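Local atomic coordinates of cellobiose 2-epimerase (Ruminococcus albus, PDB entry 3VW5), a protein that catalyses the reversible epimerization of cellobiose to 4-O-beta-D-glucopyranosyl-D-mannose. Residues R52-Y57 with Y117-Y122; G90-M95 with Y110-A115. The protein carries 2 engineered substitutions. All blocks are in the same frame, centred on the assembly; numbering follows the deposited sequence.

Interaction 1: residues R52-Y57 with Y117-Y122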
loop_
_atom_site.group_PDB
_atom_site.type_symbol
_atom_site.label_atom_id
_atom_site.label_comp_id
_atom_site.label_asym_id
_atom_site.label_seq_id
_atom_site.Cartn_x
_atom_site.Cartn_y
_atom_site.Cartn_z
ATOM N N ARG A 52 -4.910 -6.899 1.584
ATOM C CA ARG A 52 -3.503 -6.712 1.936
ATOM C C ARG A 52 -2.879 -7.974 2.539
ATOM O O ARG A 52 -1.714 -8.311 2.260
ATOM C CB ARG A 52 -3.335 -5.499 2.836
ATOM C CG ARG A 52 -3.574 -4.211 2.099
ATOM C CD ARG A 52 -3.769 -3.025 3.021
ATOM N NE ARG A 52 -3.570 -1.764 2.316
ATOM C CZ ARG A 52 -3.471 -0.574 2.906
ATOM N NH1 ARG A 52 -3.549 -0.463 4.230
ATOM N NH2 ARG A 52 -3.283 0.508 2.169
ATOM N N ILE A 53 -3.662 -8.676 3.349
ATOM C CA ILE A 53 -3.236 -9.971 3.845
ATOM C C ILE A 53 -3.048 -10.941 2.667
ATOM O O ILE A 53 -1.989 -11.573 2.540
ATOM C CB ILE A 53 -4.202 -10.510 4.896
ATOM C CG1 ILE A 53 -4.160 -9.600 6.115
ATOM C CG2 ILE A 53 -3.845 -11.946 5.302
ATOM C CD1 ILE A 53 -5.311 -9.809 7.098
ATOM N N LEU A 54 -4.053 -11.020 1.789
ATOM C CA LEU A 54 -3.965 -11.848 0.572
ATOM C C LEU A 54 -2.715 -11.497 -0.223
ATOM O O LEU A 54 -1.929 -12.376 -0.586
ATOM C CB LEU A 54 -5.218 -11.717 -0.302
ATOM C CG LEU A 54 -5.203 -12.505 -1.625
ATOM C CD1 LEU A 54 -4.732 -13.944 -1.435
ATOM C CD2 LEU A 54 -6.543 -12.484 -2.352
ATOM N N TRP A 55 -2.498 -10.211 -0.469
ATOM C CA TRP A 55 -1.286 -9.823 -1.168
ATOM C C TRP A 55 -0.045 -10.317 -0.428
ATOM O O TRP A 55 0.914 -10.792 -1.034
ATOM C CB TRP A 55 -1.195 -8.302 -1.393
ATOM C CG TRP A 55 0.098 -7.974 -2.100
ATOM C CD1 TRP A 55 0.303 -7.913 -3.446
ATOM C CD2 TRP A 55 1.382 -7.743 -1.492
ATOM N NE1 TRP A 55 1.618 -7.628 -3.715
ATOM C CE2 TRP A 55 2.305 -7.525 -2.535
ATOM C CE3 TRP A 55 1.837 -7.684 -0.166
ATOM C CZ2 TRP A 55 3.655 -7.269 -2.295
ATOM C CZ3 TRP A 55 3.181 -7.429 0.066
ATOM C CH2 TRP A 55 4.068 -7.226 -0.986
ATOM N N PHE A 56 -0.072 -10.183 0.891
ATOM C CA PHE A 56 1.088 -10.467 1.712
ATOM C C PHE A 56 1.458 -11.938 1.716
ATOM O O PHE A 56 2.628 -12.293 1.529
ATOM C CB PHE A 56 0.831 -10.035 3.145
ATOM C CG PHE A 56 1.821 -10.586 4.118
ATOM C CD1 PHE A 56 3.093 -10.067 4.181
ATOM C CD2 PHE A 56 1.476 -11.623 4.960
ATOM C CE1 PHE A 56 4.004 -10.561 5.068
ATOM C CE2 PHE A 56 2.383 -12.116 5.868
ATOM C CZ PHE A 56 3.653 -11.590 5.924
ATOM N N TYR A 57 0.473 -12.799 1.942
ATOM C CA TYR A 57 0.771 -14.220 1.954
ATOM C C TYR A 57 1.168 -14.692 0.577
ATOM O O TYR A 57 2.163 -15.421 0.428
ATOM C CB TYR A 57 -0.382 -15.033 2.527
ATOM C CG TYR A 57 -0.361 -15.061 4.035
ATOM C CD1 TYR A 57 0.747 -15.567 4.723
ATOM C CD2 TYR A 57 -1.432 -14.579 4.774
ATOM C CE1 TYR A 57 0.777 -15.603 6.099
ATOM C CE2 TYR A 57 -1.410 -14.605 6.150
ATOM C CZ TYR A 57 -0.304 -15.116 6.811
ATOM O OH TYR A 57 -0.283 -15.142 8.186
ATOM N N TYR A 117 -4.810 -5.868 -7.002
ATOM C CA TYR A 117 -3.403 -6.067 -6.672
ATOM C C TYR A 117 -3.169 -7.431 -6.006
ATOM O O TYR A 117 -2.272 -8.183 -6.397
ATOM C CB TYR A 117 -2.964 -4.929 -5.763
ATOM C CG TYR A 117 -1.495 -4.866 -5.435
ATOM C CD1 TYR A 117 -0.533 -5.109 -6.393
ATOM C CD2 TYR A 117 -1.072 -4.521 -4.155
ATOM C CE1 TYR A 117 0.819 -5.027 -6.089
ATOM C CE2 TYR A 117 0.274 -4.435 -3.837
ATOM C CZ TYR A 117 1.216 -4.680 -4.805
ATOM O OH TYR A 117 2.551 -4.594 -4.484
ATOM N N ALA A 118 -3.994 -7.730 -5.004
ATOM C CA ALA A 118 -3.956 -8.988 -4.266
ATOM C C ALA A 118 -4.326 -10.193 -5.148
ATOM O O ALA A 118 -3.614 -11.187 -5.153
ATOM C CB ALA A 118 -4.878 -8.923 -3.069
ATOM N N LEU A 119 -5.445 -10.117 -5.865
ATOM C CA LEU A 119 -5.890 -11.222 -6.713
ATOM C C LEU A 119 -4.829 -11.540 -7.763
ATOM O O LEU A 119 -4.526 -12.712 -8.008
ATOM C CB LEU A 119 -7.243 -10.917 -7.367
ATOM C CG LEU A 119 -8.452 -10.938 -6.413
ATOM C CD1 LEU A 119 -9.695 -10.262 -7.016
ATOM C CD2 LEU A 119 -8.795 -12.334 -5.887
ATOM N N SER A 120 -4.251 -10.502 -8.364
ATOM C CA SER A 120 -3.232 -10.705 -9.384
ATOM C C SER A 120 -2.096 -11.485 -8.784
ATOM O O SER A 120 -1.589 -12.427 -9.374
ATOM C CB SER A 120 -2.715 -9.380 -9.935
ATOM O OG SER A 120 -3.725 -8.690 -10.645
ATOM N N SER A 121 -1.707 -11.086 -7.587
ATOM C CA SER A 121 -0.586 -11.703 -6.900
ATOM C C SER A 121 -0.883 -13.150 -6.535
ATOM O O SER A 121 -0.010 -14.003 -6.607
ATOM C CB SER A 121 -0.259 -10.902 -5.644
ATOM O OG SER A 121 0.583 -9.828 -5.976
ATOM N N TYR A 122 -2.119 -13.417 -6.141
ATOM C CA TYR A 122 -2.501 -14.755 -5.729
ATOM C C TYR A 122 -2.468 -15.670 -6.932
ATOM O O TYR A 122 -2.040 -16.822 -6.829
ATOM C CB TYR A 122 -3.884 -14.766 -5.096
ATOM C CG TYR A 122 -4.344 -16.151 -4.723
ATOM C CD1 TYR A 122 -3.696 -16.872 -3.734
ATOM C CD2 TYR A 122 -5.437 -16.737 -5.362
ATOM C CE1 TYR A 122 -4.119 -18.131 -3.389
ATOM C CE2 TYR A 122 -5.869 -17.995 -5.028
ATOM C CZ TYR A 122 -5.203 -18.697 -4.042
ATOM O OH TYR A 122 -5.630 -19.967 -3.718
#
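W55 of helix 47-64 stacks on Y117 of helix 109-126 in the (alpha/alpha)6 barrel, with L54 packing beside the pair. The two short helical segments run in nearly the same direction, their axes 8.0 Å apart at closest approach and inclined by 27°; among the CA atoms, those of W55 and A118 are nearest. CG of W55 lies anti to its backbone N (chi1 179°), beside the carbonyl carbon. At the root of the side chain, W55 CB rests 4.0 Å from A118 CA. CG is 3.9 Å from Y117 CE2, which lies over one face of the indole, and CD1 sits between that same carbon and S121 OG. NE1 passes over a face of the phenol, 3.2 Å from Y117 CZ. Farther out, W55 CE2 and CZ2 have Y117 OH as their nearest partner, CE2 at 3.5 Å. The ring geometry confirms an offset stack: the five-membered ring of W55 and the Y117 ring have centroids 4.1 Å apart and planes at 20°. The hydroxyls also have bonding partners outside the pair: S121 OG bonds to E191 and N59, and Y117 OH to R377 of helix 373-385, a helix that W55 also touches. An alanine in place of Y117 would probably leave the pyrrole side of W55 without its stacking partner and R377 NH1 without the phenol oxygen. Beside the aromatic pair, L54 makes apolar contacts. L54 CG is 3.9 Å from A118 CB, CD2 reaches toward L119 CD2, and L54 crosses Y122 at about a right angle, its CD1 lying 3.8 Å from Y122 CB and also touching Y122 CG and CD1.

Interaction 2: residues G90-M95 with Y110-A115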
loop_
_atom_site.group_PDB
_atom_site.type_symbol
_atom_site.label_atom_id
_atom_site.label_comp_id
_atom_site.label_asym_id
_atom_site.label_seq_id
_atom_site.Cartn_x
_atom_site.Cartn_y
_atom_site.Cartn_z
ATOM N N GLY A 90 -20.821 -4.919 -9.137
ATOM C CA GLY A 90 -19.394 -4.777 -9.391
ATOM C C GLY A 90 -18.569 -4.268 -8.210
ATOM O O GLY A 90 -19.102 -3.805 -7.210
ATOM N N GLY A 91 -17.252 -4.353 -8.327
ATOM C CA GLY A 91 -16.373 -3.909 -7.269
ATOM C C GLY A 91 -16.402 -4.771 -6.013
ATOM O O GLY A 91 -16.879 -5.919 -6.012
ATOM N N VAL A 92 -15.866 -4.207 -4.937
ATOM C CA VAL A 92 -15.832 -4.871 -3.650
ATOM C C VAL A 92 -16.391 -3.924 -2.595
ATOM O O VAL A 92 -16.306 -2.710 -2.751
ATOM C CB VAL A 92 -14.391 -5.281 -3.276
ATOM C CG1 VAL A 92 -13.808 -6.173 -4.347
ATOM C CG2 VAL A 92 -13.511 -4.050 -3.108
ATOM N N TYR A 93 -16.963 -4.471 -1.525
ATOM C CA TYR A 93 -17.491 -3.634 -0.445
ATOM C C TYR A 93 -16.369 -3.020 0.393
ATOM O O TYR A 93 -15.192 -3.278 0.158
ATOM C CB TYR A 93 -18.443 -4.432 0.450
ATOM C CG TYR A 93 -19.511 -5.179 -0.309
ATOM C CD1 TYR A 93 -20.536 -4.495 -0.963
ATOM C CD2 TYR A 93 -19.498 -6.570 -0.374
ATOM C CE1 TYR A 93 -21.517 -5.184 -1.668
ATOM C CE2 TYR A 93 -20.469 -7.266 -1.072
ATOM C CZ TYR A 93 -21.475 -6.571 -1.723
ATOM O OH TYR A 93 -22.441 -7.268 -2.416
ATOM N N TRP A 94 -16.740 -2.205 1.373
ATOM C CA TRP A 94 -15.756 -1.538 2.220
ATOM C C TRP A 94 -15.474 -2.327 3.517
ATOM O O TRP A 94 -14.331 -2.484 3.935
ATOM C CB TRP A 94 -16.202 -0.090 2.523
ATOM C CG TRP A 94 -15.210 0.669 3.350
ATOM C CD1 TRP A 94 -15.296 0.951 4.684
ATOM C CD2 TRP A 94 -13.964 1.214 2.907
ATOM N NE1 TRP A 94 -14.183 1.637 5.099
ATOM C CE2 TRP A 94 -13.351 1.815 4.030
ATOM C CE3 TRP A 94 -13.308 1.257 1.674
ATOM C CZ2 TRP A 94 -12.117 2.453 3.952
ATOM C CZ3 TRP A 94 -12.082 1.891 1.602
ATOM C CH2 TRP A 94 -11.499 2.482 2.733
ATOM N N MET A 95 -16.534 -2.838 4.127
ATOM C CA MET A 95 -16.460 -3.419 5.448
ATOM C C MET A 95 -17.419 -4.581 5.574
ATOM O O MET A 95 -18.596 -4.456 5.245
ATOM C CB MET A 95 -16.874 -2.377 6.472
ATOM C CG MET A 95 -16.377 -2.693 7.862
ATOM S SD MET A 95 -14.677 -2.143 7.979
ATOM C CE MET A 95 -14.090 -3.355 9.130
ATOM N N TYR A 110 -10.022 3.122 -4.665
ATOM C CA TYR A 110 -8.802 2.759 -3.959
ATOM C C TYR A 110 -8.875 1.333 -3.395
ATOM O O TYR A 110 -7.918 0.555 -3.496
ATOM C CB TYR A 110 -8.612 3.797 -2.863
ATOM C CG TYR A 110 -7.504 3.553 -1.905
ATOM C CD1 TYR A 110 -6.266 4.121 -2.115
ATOM C CD2 TYR A 110 -7.705 2.800 -0.752
ATOM C CE1 TYR A 110 -5.233 3.930 -1.222
ATOM C CE2 TYR A 110 -6.678 2.591 0.154
ATOM C CZ TYR A 110 -5.438 3.163 -0.084
ATOM O OH TYR A 110 -4.399 2.991 0.807
ATOM N N ASN A 111 -10.021 0.994 -2.815
ATOM C CA ASN A 111 -10.255 -0.331 -2.258
ATOM C C ASN A 111 -10.292 -1.379 -3.361
ATOM O O ASN A 111 -9.620 -2.409 -3.257
ATOM C CB ASN A 111 -11.557 -0.340 -1.455
ATOM C CG ASN A 111 -11.774 -1.634 -0.686
ATOM O OD1 ASN A 111 -10.823 -2.304 -0.285
ATOM N ND2 ASN A 111 -13.038 -1.984 -0.470
ATOM N N ILE A 112 -11.056 -1.113 -4.425
ATOM C CA ILE A 112 -11.116 -2.027 -5.577
ATOM C C ILE A 112 -9.758 -2.263 -6.252
ATOM O O ILE A 112 -9.467 -3.379 -6.697
ATOM C CB ILE A 112 -12.108 -1.562 -6.652
ATOM C CG1 ILE A 112 -13.496 -1.331 -6.041
ATOM C CG2 ILE A 112 -12.151 -2.581 -7.783
ATOM C CD1 ILE A 112 -14.352 -0.312 -6.790
ATOM N N ALA A 113 -8.938 -1.220 -6.348
ATOM C CA ALA A 113 -7.615 -1.368 -6.927
ATOM C C ALA A 113 -6.829 -2.402 -6.121
ATOM O O ALA A 113 -6.103 -3.216 -6.678
ATOM C CB ALA A 113 -6.878 -0.029 -6.949
ATOM N N PHE A 114 -6.977 -2.363 -4.803
ATOM C CA PHE A 114 -6.193 -3.232 -3.947
ATOM C C PHE A 114 -6.586 -4.690 -4.124
ATOM O O PHE A 114 -5.723 -5.560 -4.239
ATOM C CB PHE A 114 -6.314 -2.824 -2.485
ATOM C CG PHE A 114 -5.079 -2.228 -1.947
ATOM C CD1 PHE A 114 -3.969 -3.028 -1.713
ATOM C CD2 PHE A 114 -5.001 -0.851 -1.695
ATOM C CE1 PHE A 114 -2.790 -2.470 -1.230
ATOM C CE2 PHE A 114 -3.832 -0.276 -1.202
ATOM C CZ PHE A 114 -2.721 -1.088 -0.972
ATOM N N ALA A 115 -7.894 -4.944 -4.126
ATOM C CA ALA A 115 -8.416 -6.260 -4.496
ATOM C C ALA A 115 -7.730 -6.783 -5.773
ATOM O O ALA A 115 -7.248 -7.915 -5.808
ATOM C CB ALA A 115 -9.929 -6.206 -4.660
HETATM O O HOH W 1 -15.228 -0.478 -1.595
#
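A water joins V92 to N111: it donates to the backbone O of V92 at 2.7 Å and accepts from N111 ND2 at 2.9 Å. V92 CG2 lies 3.4 Å from the same N111 ND2, and the carbonyl O of Y93 is also close to this nitrogen. CG of N111 is anti to its backbone N (chi1 -172°), beside the carbonyl carbon. W94 borders the other part of this side chain, its CZ3 3.8 Å from N111 CB, with the indole and amide planes 75° apart. Beyond the amide the contact turns apolar. V92 spreads its two methyls over different helical residues, CG1 meeting A115 CB at 3.9 Å and CG2 meeting I112 CG1 at 4.0 Å. I112 also lies against the backbone, CG1 being 4.1 Å from G91 CA. G91 has a positive phi (69°), a backbone conformation that glycine tolerates readily. The loop 90-95 leads from helix 67-84 to strand 95-96, where W94 and M95 lie opposite the single residue D104 of strand 102-108, forming a classic beta bulge. On the helical side, V92, I112 and A115 all touch L138 of helix 129-145. N111 packs on V47 and I48 of helix 47-64, and W94 bonds through its backbone to V47 and D104, so the end of the loop at W94 lies between helix 47-64 and strand 102-108, with L138 of helix 129-145 against V92.

In the fold
Both contacts use helix 109-126, and interaction 2 is nested inside the chain loop that interaction 1 closes; their centres are about 13 Å apart. Interaction 1 lies deeper, about 11 Å from the chain centre against about 14 Å, and all its touching residues are buried. It pairs helix with helix through ring stacking and aliphatic contacts, without a hydrogen bond between its segments. Interaction 2, also largely buried but with W94 partly exposed, sets a loop on an earlier part of the same helix and includes a water bridge to a backbone carbonyl. R52 connects the two regions, touching Y110 and forming a cation-pi contact with F114.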